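Local coordinates for protein greglin (Schistocerca gregaria, PDB 4GI3) that inhibits serine proteases such as neutrophil elastase, pancreatic elastase, chymotrypsin and subtilisin, but not pancreatic trypsin, at residues 29-34 with 64-69; 34-39 with 57-62; 43-48 with 71-76. One frame throughout, in Å; residues are numbered along the deposited sequence.

Interaction 1: 29-34 with 64-69; sequences YAPVCV and VPREMC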
ATOM      1  N   TYR B  29       6.433  -3.971  -6.931  1.00 15.44           N
ATOM      2  CA  TYR B  29       7.332  -5.064  -7.275  1.00 16.13           C
ATOM      3  C   TYR B  29       7.623  -4.913  -8.760  1.00 16.97           C
ATOM      4  O   TYR B  29       6.761  -5.165  -9.598  1.00 16.23           O
ATOM      5  CB  TYR B  29       6.692  -6.430  -6.942  1.00 17.66           C
ATOM      6  CG  TYR B  29       7.537  -7.614  -7.353  1.00 19.09           C
ATOM      7  CD1 TYR B  29       8.690  -7.948  -6.651  1.00 21.84           C
ATOM      8  CD2 TYR B  29       7.158  -8.433  -8.418  1.00 20.12           C
ATOM      9  CE1 TYR B  29       9.469  -9.048  -7.017  1.00 24.27           C
ATOM     10  CE2 TYR B  29       7.918  -9.545  -8.780  1.00 21.38           C
ATOM     11  CZ  TYR B  29       9.070  -9.851  -8.073  1.00 32.45           C
ATOM     12  OH  TYR B  29       9.836 -10.941  -8.423  1.00 36.13           O
ATOM     13  N   ALA B  30       8.833  -4.458  -9.078  1.00 17.52           N
ATOM     14  CA  ALA B  30       9.289  -4.266 -10.473  1.00 17.55           C
ATOM     15  C   ALA B  30      10.774  -4.653 -10.456  1.00 20.79           C
ATOM     16  O   ALA B  30      11.642  -3.781 -10.368  1.00 19.81           O
ATOM     17  CB  ALA B  30       9.081  -2.818 -10.892  1.00 17.72           C
ATOM     18  N   PRO B  31      11.083  -5.973 -10.331  1.00 18.68           N
ATOM     19  CA  PRO B  31      12.482  -6.365 -10.113  1.00 18.41           C
ATOM     20  C   PRO B  31      13.449  -6.000 -11.218  1.00 20.79           C
ATOM     21  O   PRO B  31      13.078  -5.965 -12.396  1.00 19.87           O
ATOM     22  CB  PRO B  31      12.410  -7.860  -9.812  1.00 21.03           C
ATOM     23  CG  PRO B  31      11.163  -8.302 -10.404  1.00 25.96           C
ATOM     24  CD  PRO B  31      10.201  -7.154 -10.369  1.00 21.72           C
ATOM     25  N   VAL B  32      14.671  -5.690 -10.794  1.00 20.10           N
ATOM     26  CA  VAL B  32      15.775  -5.254 -11.645  1.00 19.41           C
ATOM     27  C   VAL B  32      17.063  -5.973 -11.244  1.00 25.00           C
ATOM     28  O   VAL B  32      17.377  -6.117 -10.056  1.00 23.86           O
ATOM     29  CB  VAL B  32      15.929  -3.715 -11.588  1.00 22.25           C
ATOM     30  CG1 VAL B  32      14.714  -3.021 -12.202  1.00 21.97           C
ATOM     31  CG2 VAL B  32      16.157  -3.220 -10.164  1.00 22.20           C
ATOM     32  N   CYS B  33      17.824  -6.381 -12.249  1.00 24.63           N
ATOM     33  CA  CYS B  33      19.074  -7.097 -12.045  1.00 26.10           C
ATOM     34  C   CYS B  33      20.267  -6.150 -12.135  1.00 26.35           C
ATOM     35  O   CYS B  33      20.338  -5.347 -13.071  1.00 24.88           O
ATOM     36  CB  CYS B  33      19.175  -8.232 -13.056  1.00 28.85           C
ATOM     37  SG  CYS B  33      20.622  -9.290 -12.834  1.00 34.39           S
ATOM     38  N   VAL B  34      21.172  -6.204 -11.136  1.00 23.38           N
ATOM     39  CA  VAL B  34      22.379  -5.372 -11.082  1.00 23.60           C
ATOM     40  C   VAL B  34      23.623  -6.240 -10.900  1.00 31.65           C
ATOM     41  O   VAL B  34      23.541  -7.350 -10.353  1.00 30.99           O
ATOM     42  CB  VAL B  34      22.362  -4.209 -10.042  1.00 27.48           C
ATOM     43  CG1 VAL B  34      21.196  -3.246 -10.268  1.00 27.27           C
ATOM     44  CG2 VAL B  34      22.392  -4.718  -8.600  1.00 27.57           C
ATOM     45  N   VAL B  64      22.051  -4.713 -15.682  1.00 22.18           N
ATOM     46  CA  VAL B  64      22.359  -5.765 -16.653  1.00 23.41           C
ATOM     47  C   VAL B  64      21.046  -6.484 -17.007  1.00 29.89           C
ATOM     48  O   VAL B  64      20.085  -6.345 -16.232  1.00 29.40           O
ATOM     49  CB  VAL B  64      23.443  -6.754 -16.094  1.00 27.72           C
ATOM     50  CG1 VAL B  64      24.767  -6.052 -15.803  1.00 27.62           C
ATOM     51  CG2 VAL B  64      22.952  -7.519 -14.861  1.00 27.13           C
ATOM     52  N   PRO B  65      20.945  -7.250 -18.131  1.00 28.86           N
ATOM     53  CA  PRO B  65      19.690  -7.968 -18.411  1.00 29.28           C
ATOM     54  C   PRO B  65      19.337  -8.941 -17.273  1.00 32.04           C
ATOM     55  O   PRO B  65      20.224  -9.450 -16.576  1.00 29.41           O
ATOM     56  CB  PRO B  65      19.985  -8.710 -19.726  1.00 31.56           C
ATOM     57  CG  PRO B  65      21.117  -7.956 -20.346  1.00 36.14           C
ATOM     58  CD  PRO B  65      21.953  -7.522 -19.183  1.00 31.25           C
ATOM     59  N   ARG B  66      18.033  -9.121 -17.043  1.00 32.21           N
ATOM     60  CA  ARG B  66      17.449  -9.962 -15.993  1.00 33.04           C
ATOM     61  C   ARG B  66      18.056 -11.387 -15.928  1.00 37.19           C
ATOM     62  O   ARG B  66      18.303 -11.892 -14.832  1.00 36.39           O
ATOM     63  CB  ARG B  66      15.935 -10.033 -16.197  1.00 34.22           C
ATOM     64  CG  ARG B  66      15.155 -10.460 -14.965  1.00 51.77           C
ATOM     65  CD  ARG B  66      13.757 -10.842 -15.385  1.00 71.07           C
ATOM     66  NE  ARG B  66      12.872 -11.113 -14.252  1.00 83.15           N
ATOM     67  CZ  ARG B  66      12.111 -10.201 -13.657  1.00 97.47           C
ATOM     68  NH1 ARG B  66      12.148  -8.933 -14.050  1.00 85.42           N
ATOM     69  NH2 ARG B  66      11.312 -10.548 -12.659  1.00 85.28           N
ATOM     70  N   GLU B  67      18.338 -11.990 -17.102  1.00 34.16           N
ATOM     71  CA  GLU B  67      18.914 -13.334 -17.277  1.00 34.75           C
ATOM     72  C   GLU B  67      20.202 -13.592 -16.482  1.00 39.95           C
ATOM     73  O   GLU B  67      20.493 -14.748 -16.170  1.00 40.78           O
ATOM     74  CB  GLU B  67      19.115 -13.656 -18.769  1.00 36.52           C
ATOM     75  CG  GLU B  67      17.820 -13.709 -19.581  1.00 51.39           C
ATOM     76  CD  GLU B  67      17.070 -12.415 -19.873  1.00 80.98           C
ATOM     77  OE1 GLU B  67      17.677 -11.322 -19.785  1.00 72.99           O
ATOM     78  OE2 GLU B  67      15.863 -12.501 -20.198  1.00 80.57           O
ATOM     79  N   MET B  68      20.959 -12.530 -16.138  1.00 35.54           N
ATOM     80  CA  MET B  68      22.196 -12.627 -15.358  1.00 35.77           C
ATOM     81  C   MET B  68      21.916 -12.976 -13.892  1.00 38.21           C
ATOM     82  O   MET B  68      22.815 -13.432 -13.190  1.00 37.42           O
ATOM     83  CB  MET B  68      22.981 -11.299 -15.402  1.00 38.99           C
ATOM     84  CG  MET B  68      23.297 -10.795 -16.789  1.00 43.94           C
ATOM     85  SD  MET B  68      24.465 -11.840 -17.674  1.00 49.63           S
ATOM     86  CE  MET B  68      23.473 -12.223 -19.148  1.00 46.09           C
ATOM     87  N   CYS B  69      20.689 -12.680 -13.419  1.00 34.39           N
ATOM     88  CA  CYS B  69      20.240 -12.871 -12.038  1.00 33.16           C
ATOM     89  C   CYS B  69      19.502 -14.180 -11.807  1.00 37.82           C
ATOM     90  O   CYS B  69      18.932 -14.770 -12.740  1.00 35.86           O
ATOM     91  CB  CYS B  69      19.378 -11.689 -11.595  1.00 32.17           C
ATOM     92  SG  CYS B  69      20.314 -10.239 -11.062  1.00 35.27           S
TER
HETATM   93  O   HOH W   1      13.669  -6.702 -14.995  1.00 47.95           O
HETATM   94  O   HOH W   2      18.108  -4.898 -14.915  1.00 26.84           O
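C33 and C69 are joined by a disulfide, with SG to SG at 2.0 Å. The torsion about the S-S bond is 88°, near the relaxed value of a disulfide. On C33 the sulphur stands anti to the backbone N (chi1 -175°), and this carries it from the strand to the loop that follows strand 61-63. Apolar atoms pack against the bridge. CG2 of V64 lies 3.6 Å from SG of C33, and CB of M68 sits 4.0 Å from the same sulphur. Beyond CB, the M68 side chain bends away.

One direct backbone hydrogen bond crosses the contact. V64 N donates to C33 O at 3.2 Å, with an angle of 166° at the hydrogen. Water 2 completes the pairing: it accepts from C33 N at 3.1 Å and donates to V64 O at 2.8 Å. The water thus takes the place of a second direct bond.

R66 extends its chain from CG to NE toward P31 and crosses it obliquely. Its guanidinium NH2 lies 3.2 Å from CG of P31. Water 1 donates to P31 O and accepts a weak bond from R66 NH1. Two bonds within 64-69, M68 N to P65 O and C69 N to R66 O, hold the short 3-10 turn that presents C69.

Residues 32-34 belong to the central strand of the sheet. A30, V32 and V34 make backbone hydrogen bonds to V45, F44 and Y42 on one flank. F41 of strand 41-44 touches V64, M68 and C69. The side chains of V32 and V34 turn instead to V50 of helix 47-57 and to F63 of strand 61-63.

Interaction 2: 34-39 with 57-62; sequences VEDSNQ and AGFVYT. Unlike the reference sequence in segment 34-39: Q39 (reference Ser).
D36 and F59 both hold CG anti to the backbone N, with chi1 at -175° and 169°, and these torsions bring carboxylate and ring together. The contact joins the antiparallel strands 32-36 and 61-63 of a small three-stranded sheet with a helix, consistent with a Kazal-type fold, and runs into the type I turn from D36 to Q39. E35 and T62 form a hydrogen-bonded pair. E35 N donates to T62 O at 2.9 Å, in the carbonyl plane. The return bond, T62 N to E35 O, is 3.1 Å and more bent. On one face of the sheet CB of E35 meets CG2 of T62.

On the other face V34 splits its branches. CG1 packs 3.8 Å from CD1 of the Y61 ring, and CG2 comes to the edge of the F59 ring near CZ. V50 of helix 47-57 touches both V34 and Y61 on this side.

D36 CG lies 3.7 Å from CE1 of F59, the carboxylate and ring planes being 42° apart. S37 N donates to D36 OD1 at 2.7 Å, meeting it from above the carboxylate plane, and makes a weak bond to V60 O. An alanine at D36 would probably cost S37 N its carboxylate acceptor and open a gap beside the F59 ring. D36 OD1 lies 3.1 Å from V60 O, an acceptor like itself, so no hydrogen bond forms between them.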
ATOM      1  N   VAL B  34      21.172  -6.204 -11.136  1.00 23.38           N
ATOM      2  CA  VAL B  34      22.379  -5.372 -11.082  1.00 23.60           C
ATOM      3  C   VAL B  34      23.623  -6.240 -10.900  1.00 31.65           C
ATOM      4  O   VAL B  34      23.541  -7.350 -10.353  1.00 30.99           O
ATOM      5  CB  VAL B  34      22.362  -4.209 -10.042  1.00 27.48           C
ATOM      6  CG1 VAL B  34      21.196  -3.246 -10.268  1.00 27.27           C
ATOM      7  CG2 VAL B  34      22.392  -4.718  -8.600  1.00 27.57           C
ATOM      8  N   GLU B  35      24.776  -5.708 -11.335  1.00 29.50           N
ATOM      9  CA  GLU B  35      26.082  -6.331 -11.159  1.00 28.76           C
ATOM     10  C   GLU B  35      26.864  -5.421 -10.252  1.00 31.94           C
ATOM     11  O   GLU B  35      26.984  -4.234 -10.532  1.00 31.11           O
ATOM     12  CB  GLU B  35      26.811  -6.539 -12.492  1.00 29.82           C
ATOM     13  CG  GLU B  35      28.085  -7.365 -12.335  1.00 35.96           C
ATOM     14  CD  GLU B  35      28.868  -7.670 -13.599  1.00 54.37           C
ATOM     15  OE1 GLU B  35      28.355  -7.418 -14.714  1.00 31.29           O
ATOM     16  OE2 GLU B  35      30.002  -8.184 -13.468  1.00 53.94           O
ATOM     17  N   ASP B  36      27.360  -5.982  -9.143  1.00 29.06           N
ATOM     18  CA  ASP B  36      28.150  -5.304  -8.131  1.00 30.96           C
ATOM     19  C   ASP B  36      29.618  -5.172  -8.625  1.00 36.73           C
ATOM     20  O   ASP B  36      29.989  -5.763  -9.652  1.00 35.35           O
ATOM     21  CB  ASP B  36      28.063  -6.129  -6.814  1.00 33.95           C
ATOM     22  CG  ASP B  36      28.723  -5.562  -5.557  1.00 49.82           C
ATOM     23  OD1 ASP B  36      29.134  -4.368  -5.575  1.00 52.22           O
ATOM     24  OD2 ASP B  36      28.805  -6.300  -4.543  1.00 51.55           O
ATOM     25  N   SER B  37      30.428  -4.387  -7.888  1.00 36.07           N
ATOM     26  CA  SER B  37      31.856  -4.157  -8.114  1.00 37.77           C
ATOM     27  C   SER B  37      32.653  -5.480  -7.996  1.00 43.42           C
ATOM     28  O   SER B  37      33.669  -5.646  -8.669  1.00 44.14           O
ATOM     29  CB  SER B  37      32.377  -3.135  -7.111  1.00 43.43           C
ATOM     30  OG  SER B  37      33.790  -3.010  -7.164  1.00 60.36           O
ATOM     31  N   ASN B  38      32.165  -6.421  -7.170  1.00 39.86           N
ATOM     32  CA  ASN B  38      32.791  -7.734  -6.952  1.00 39.77           C
ATOM     33  C   ASN B  38      32.329  -8.753  -8.000  1.00 43.74           C
ATOM     34  O   ASN B  38      32.614  -9.944  -7.866  1.00 43.36           O
ATOM     35  CB  ASN B  38      32.534  -8.243  -5.513  1.00 38.97           C
ATOM     36  CG  ASN B  38      32.661  -7.186  -4.440  1.00 59.88           C
ATOM     37  OD1 ASN B  38      33.689  -6.510  -4.301  1.00 50.55           O
ATOM     38  ND2 ASN B  38      31.604  -7.011  -3.665  1.00 55.00           N
ATOM     39  N   GLN B  39      31.626  -8.273  -9.051  1.00 41.36           N
ATOM     40  CA  GLN B  39      31.109  -9.066 -10.180  1.00 41.87           C
ATOM     41  C   GLN B  39      30.036 -10.118  -9.809  1.00 45.74           C
ATOM     42  O   GLN B  39      29.885 -11.134 -10.495  1.00 45.02           O
ATOM     43  CB  GLN B  39      32.247  -9.629 -11.069  1.00 43.79           C
ATOM     44  CG  GLN B  39      33.189  -8.561 -11.648  1.00 65.24           C
ATOM     45  CD  GLN B  39      34.350  -9.124 -12.446  1.00 96.67           C
ATOM     46  OE1 GLN B  39      34.727 -10.301 -12.333  1.00 96.05           O
ATOM     47  NE2 GLN B  39      34.966  -8.279 -13.260  1.00 89.37           N
ATOM     48  N   ALA B  57      24.998   2.764   1.790  1.00 39.38           N
ATOM     49  CA  ALA B  57      26.138   1.869   1.986  1.00 38.34           C
ATOM     50  C   ALA B  57      27.375   2.162   1.116  1.00 39.30           C
ATOM     51  O   ALA B  57      28.453   1.605   1.379  1.00 39.47           O
ATOM     52  CB  ALA B  57      25.685   0.422   1.789  1.00 38.87           C
ATOM     53  N   GLY B  58      27.212   3.002   0.097  1.00 32.16           N
ATOM     54  CA  GLY B  58      28.278   3.313  -0.850  1.00 32.28           C
ATOM     55  C   GLY B  58      28.493   2.169  -1.828  1.00 35.93           C
ATOM     56  O   GLY B  58      29.606   1.967  -2.323  1.00 36.11           O
ATOM     57  N   PHE B  59      27.418   1.411  -2.099  1.00 32.05           N
ATOM     58  CA  PHE B  59      27.349   0.245  -2.991  1.00 30.82           C
ATOM     59  C   PHE B  59      27.437   0.685  -4.465  1.00 34.58           C
ATOM     60  O   PHE B  59      26.770   1.646  -4.862  1.00 33.71           O
ATOM     61  CB  PHE B  59      26.049  -0.527  -2.698  1.00 31.91           C
ATOM     62  CG  PHE B  59      25.600  -1.628  -3.635  1.00 31.71           C
ATOM     63  CD1 PHE B  59      26.129  -2.909  -3.536  1.00 33.89           C
ATOM     64  CD2 PHE B  59      24.551  -1.418  -4.526  1.00 32.16           C
ATOM     65  CE1 PHE B  59      25.654  -3.947  -4.352  1.00 34.19           C
ATOM     66  CE2 PHE B  59      24.091  -2.450  -5.351  1.00 34.76           C
ATOM     67  CZ  PHE B  59      24.643  -3.707  -5.259  1.00 33.21           C
ATOM     68  N   VAL B  60      28.285  -0.024  -5.256  1.00 30.38           N
ATOM     69  CA  VAL B  60      28.592   0.242  -6.675  1.00 28.98           C
ATOM     70  C   VAL B  60      27.948  -0.817  -7.584  1.00 31.07           C
ATOM     71  O   VAL B  60      28.225  -2.019  -7.462  1.00 30.85           O
ATOM     72  CB  VAL B  60      30.125   0.336  -6.899  1.00 32.33           C
ATOM     73  CG1 VAL B  60      30.449   0.773  -8.331  1.00 32.11           C
ATOM     74  CG2 VAL B  60      30.773   1.281  -5.886  1.00 32.21           C
ATOM     75  N   TYR B  61      27.083  -0.371  -8.513  1.00 25.33           N
ATOM     76  CA  TYR B  61      26.372  -1.310  -9.374  1.00 23.14           C
ATOM     77  C   TYR B  61      26.183  -0.783 -10.816  1.00 22.89           C
ATOM     78  O   TYR B  61      26.338   0.400 -11.095  1.00 21.70           O
ATOM     79  CB  TYR B  61      24.984  -1.618  -8.748  1.00 24.13           C
ATOM     80  CG  TYR B  61      24.066  -0.412  -8.781  1.00 25.32           C
ATOM     81  CD1 TYR B  61      23.280  -0.139  -9.901  1.00 27.44           C
ATOM     82  CD2 TYR B  61      24.091   0.535  -7.757  1.00 25.53           C
ATOM     83  CE1 TYR B  61      22.509   1.020  -9.981  1.00 27.14           C
ATOM     84  CE2 TYR B  61      23.331   1.703  -7.832  1.00 26.31           C
ATOM     85  CZ  TYR B  61      22.528   1.931  -8.938  1.00 32.05           C
ATOM     86  OH  TYR B  61      21.771   3.073  -9.021  1.00 32.68           O
ATOM     87  N   THR B  62      25.777  -1.670 -11.684  1.00 19.52           N
ATOM     88  CA  THR B  62      25.392  -1.385 -13.055  1.00 18.95           C
ATOM     89  C   THR B  62      24.237  -2.292 -13.397  1.00 23.90           C
ATOM     90  O   THR B  62      24.278  -3.476 -13.047  1.00 24.19           O
ATOM     91  CB  THR B  62      26.602  -1.487 -14.045  1.00 20.97           C
ATOM     92  OG1 THR B  62      26.148  -1.123 -15.341  1.00 15.67           O
ATOM     93  CG2 THR B  62      27.202  -2.899 -14.123  1.00 19.60           C
TER

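Interaction 3: 43-48 with 71-76; sequences LFVNEC and ATTSLC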
ATOM      1  N   LEU B  43      19.229  -9.430  -7.668  1.00 31.02           N
ATOM      2  CA  LEU B  43      17.905  -9.015  -8.147  1.00 28.86           C
ATOM      3  C   LEU B  43      17.241  -8.221  -7.011  1.00 29.88           C
ATOM      4  O   LEU B  43      17.012  -8.760  -5.928  1.00 29.39           O
ATOM      5  CB  LEU B  43      17.047 -10.225  -8.569  1.00 28.50           C
ATOM      6  CG  LEU B  43      15.743  -9.924  -9.329  1.00 32.60           C
ATOM      7  CD1 LEU B  43      16.010  -9.519 -10.771  1.00 31.95           C
ATOM      8  CD2 LEU B  43      14.817 -11.127  -9.327  1.00 34.09           C
ATOM      9  N   PHE B  44      17.035  -6.920  -7.215  1.00 22.10           N
ATOM     10  CA  PHE B  44      16.413  -6.062  -6.210  1.00 20.94           C
ATOM     11  C   PHE B  44      14.919  -5.949  -6.522  1.00 23.22           C
ATOM     12  O   PHE B  44      14.532  -6.081  -7.675  1.00 22.14           O
ATOM     13  CB  PHE B  44      17.076  -4.676  -6.193  1.00 22.55           C
ATOM     14  CG  PHE B  44      18.366  -4.569  -5.419  1.00 24.10           C
ATOM     15  CD1 PHE B  44      19.573  -4.974  -5.983  1.00 27.03           C
ATOM     16  CD2 PHE B  44      18.382  -4.046  -4.131  1.00 26.49           C
ATOM     17  CE1 PHE B  44      20.771  -4.863  -5.269  1.00 27.04           C
ATOM     18  CE2 PHE B  44      19.582  -3.919  -3.425  1.00 29.06           C
ATOM     19  CZ  PHE B  44      20.771  -4.320  -4.005  1.00 26.85           C
ATOM     20  N   VAL B  45      14.070  -5.734  -5.496  1.00 19.49           N
ATOM     21  CA  VAL B  45      12.619  -5.644  -5.706  1.00 19.15           C
ATOM     22  C   VAL B  45      12.177  -4.520  -6.672  1.00 19.62           C
ATOM     23  O   VAL B  45      11.162  -4.667  -7.338  1.00 19.04           O
ATOM     24  CB  VAL B  45      11.819  -5.660  -4.386  1.00 22.94           C
ATOM     25  CG1 VAL B  45      11.967  -7.015  -3.691  1.00 22.70           C
ATOM     26  CG2 VAL B  45      12.275  -4.546  -3.466  1.00 22.55           C
ATOM     27  N   ASN B  46      12.963  -3.439  -6.753  1.00 17.82           N
ATOM     28  CA  ASN B  46      12.754  -2.297  -7.648  1.00 17.48           C
ATOM     29  C   ASN B  46      13.983  -1.396  -7.687  1.00 20.75           C
ATOM     30  O   ASN B  46      14.876  -1.530  -6.837  1.00 18.12           O
ATOM     31  CB  ASN B  46      11.486  -1.488  -7.266  1.00 18.47           C
ATOM     32  CG  ASN B  46      11.476  -0.944  -5.872  1.00 23.85           C
ATOM     33  OD1 ASN B  46      12.432  -0.312  -5.407  1.00 15.07           O
ATOM     34  ND2 ASN B  46      10.360  -1.143  -5.181  1.00 24.54           N
ATOM     35  N   GLU B  47      13.996  -0.419  -8.639  1.00 18.02           N
ATOM     36  CA  GLU B  47      15.082   0.547  -8.786  1.00 18.02           C
ATOM     37  C   GLU B  47      15.275   1.380  -7.538  1.00 20.14           C
ATOM     38  O   GLU B  47      16.411   1.669  -7.212  1.00 19.93           O
ATOM     39  CB  GLU B  47      14.832   1.485  -9.961  1.00 20.01           C
ATOM     40  CG  GLU B  47      15.221   0.969 -11.327  1.00 33.92           C
ATOM     41  CD  GLU B  47      15.077   2.046 -12.390  1.00 50.14           C
ATOM     42  OE1 GLU B  47      15.612   3.161 -12.185  1.00 48.73           O
ATOM     43  OE2 GLU B  47      14.389   1.793 -13.405  1.00 35.95           O
ATOM     44  N   CYS B  48      14.181   1.777  -6.823  1.00 17.80           N
ATOM     45  CA  CYS B  48      14.328   2.564  -5.596  1.00 18.05           C
ATOM     46  C   CYS B  48      15.241   1.879  -4.580  1.00 19.41           C
ATOM     47  O   CYS B  48      16.078   2.543  -3.980  1.00 18.50           O
ATOM     48  CB  CYS B  48      12.976   2.916  -4.974  1.00 20.24           C
ATOM     49  SG  CYS B  48      13.093   4.042  -3.555  1.00 25.77           S
ATOM     50  N   ALA B  71      16.186 -16.100 -10.109  1.00 38.85           N
ATOM     51  CA  ALA B  71      14.762 -15.733 -10.154  1.00 38.97           C
ATOM     52  C   ALA B  71      14.198 -15.123  -8.855  1.00 42.67           C
ATOM     53  O   ALA B  71      13.076 -14.617  -8.867  1.00 43.10           O
ATOM     54  CB  ALA B  71      13.923 -16.923 -10.598  1.00 40.16           C
ATOM     55  N   THR B  72      14.984 -15.144  -7.762  1.00 38.67           N
ATOM     56  CA  THR B  72      14.623 -14.616  -6.443  1.00 38.10           C
ATOM     57  C   THR B  72      15.385 -13.327  -6.124  1.00 40.15           C
ATOM     58  O   THR B  72      16.492 -13.107  -6.629  1.00 39.76           O
ATOM     59  CB  THR B  72      14.846 -15.670  -5.332  1.00 46.51           C
ATOM     60  OG1 THR B  72      16.208 -16.105  -5.344  1.00 39.73           O
ATOM     61  CG2 THR B  72      13.896 -16.856  -5.437  1.00 47.88           C
ATOM     62  N   THR B  73      14.808 -12.514  -5.235  1.00 33.68           N
ATOM     63  CA  THR B  73      15.354 -11.228  -4.842  1.00 32.99           C
ATOM     64  C   THR B  73      16.322 -11.292  -3.668  1.00 37.56           C
ATOM     65  O   THR B  73      16.222 -12.175  -2.812  1.00 37.53           O
ATOM     66  CB  THR B  73      14.235 -10.165  -4.686  1.00 37.19           C
ATOM     67  OG1 THR B  73      13.436 -10.472  -3.544  1.00 38.13           O
ATOM     68  CG2 THR B  73      13.363 -10.030  -5.937  1.00 32.25           C
ATOM     69  N   SER B  74      17.249 -10.338  -3.619  1.00 33.41           N
ATOM     70  CA  SER B  74      18.231 -10.237  -2.551  1.00 34.13           C
ATOM     71  C   SER B  74      18.158  -8.863  -1.917  1.00 40.77           C
ATOM     72  O   SER B  74      17.710  -7.905  -2.553  1.00 40.82           O
ATOM     73  CB  SER B  74      19.638 -10.499  -3.091  1.00 37.60           C
ATOM     74  OG  SER B  74      19.688 -11.697  -3.853  1.00 43.09           O
ATOM     75  N   LEU B  75      18.588  -8.763  -0.663  1.00 39.65           N
ATOM     76  CA  LEU B  75      18.613  -7.493   0.050  1.00 41.02           C
ATOM     77  C   LEU B  75      19.980  -6.856  -0.150  1.00 45.70           C
ATOM     78  O   LEU B  75      20.889  -7.517  -0.665  1.00 44.95           O
ATOM     79  CB  LEU B  75      18.284  -7.681   1.549  1.00 41.59           C
ATOM     80  CG  LEU B  75      16.886  -8.222   1.885  1.00 46.52           C
ATOM     81  CD1 LEU B  75      16.837  -8.749   3.305  1.00 46.51           C
ATOM     82  CD2 LEU B  75      15.793  -7.165   1.655  1.00 48.98           C
ATOM     83  N   CYS B  76      20.117  -5.569   0.211  1.00 43.30           N
ATOM     84  CA  CYS B  76      21.358  -4.808   0.078  1.00 43.88           C
ATOM     85  C   CYS B  76      22.556  -5.542   0.741  1.00 50.09           C
ATOM     86  O   CYS B  76      22.551  -5.737   1.965  1.00 48.87           O
ATOM     87  CB  CYS B  76      21.183  -3.394   0.623  1.00 44.06           C
ATOM     88  SG  CYS B  76      22.682  -2.381   0.559  1.00 48.16           S
TER
HETATM   89  O   HOH W   3      19.039 -12.162  -6.441  1.00 34.25           O
HETATM   90  O   HOH W   4      15.653  -6.093  -2.750  1.00 25.99           O
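The F44 ring carries the carbonyl oxygen of S74 over one face, 4.2 Å above the plane and off-centre, near the ring's border. C76 approaches the same ring obliquely, its CA 4.0 Å from CE2 of F44. The ring also packs on E49, V50 and C53, so it touches both helix 47-57 and segment 71-76.

L43 and T73 supply the aliphatic packing. CG of L43 is anti to the backbone N (chi1 -169°). Its CD2 touches CG2 of T73 at 3.8 Å, while its CB rests 3.5 Å from T72 O. V45 crosses T73 at about a right angle and sets CG1 against OG1.

The polar link is mostly backbone. S74 N donates to L43 O at 2.8 Å, close to the direction of the C=O bond, with 164° at the hydrogen. The CA-H of T73 points to the same oxygen, with CA 3.2 Å away. Two waters extend this pairing. Water 3 accepts from L43 N, donates to T72 O at 2.7 Å and also bonds to S74 OG. Water 4 accepts from V45 N and donates to S74 O.

T73 and L75 pack on the other protein chain of the assembly. The disulfide C53-C76 fastens the end of 71-76 to helix 47-57, and C25-C48 ties the helix start to the N-terminal segment. N46 is the N-cap of this helix, its OD1 accepting from E49 N. N46 ND2 binds I28 O, and P26 O weakly. This is consistent with a Kazal-type inhibitor, in which such an asparagine braces the protease-binding loop; N46 probably does the same through P26 O and I28 O.

Overall arrangement
Interactions 1 and 3 are partly buried, with centres about 8 Å apart. Interaction 2 lies at the surface, its centre about 13 Å from each of theirs. Interactions 1 and 2 share V34 and follow strand 32-36 from one end to the other. Interaction 3 uses the neighbouring strand 41-44 and the residue after it, which pair with 29-34. The chemistry changes with place. A disulfide fixes the loop in 29-34 with 64-69, direct strand pairing serves 34-39 with 57-62, and a backbone bond with two waters attaches the tail in 43-48 with 71-76. F44 of interaction 3 touches V34 and F59 of interaction 2.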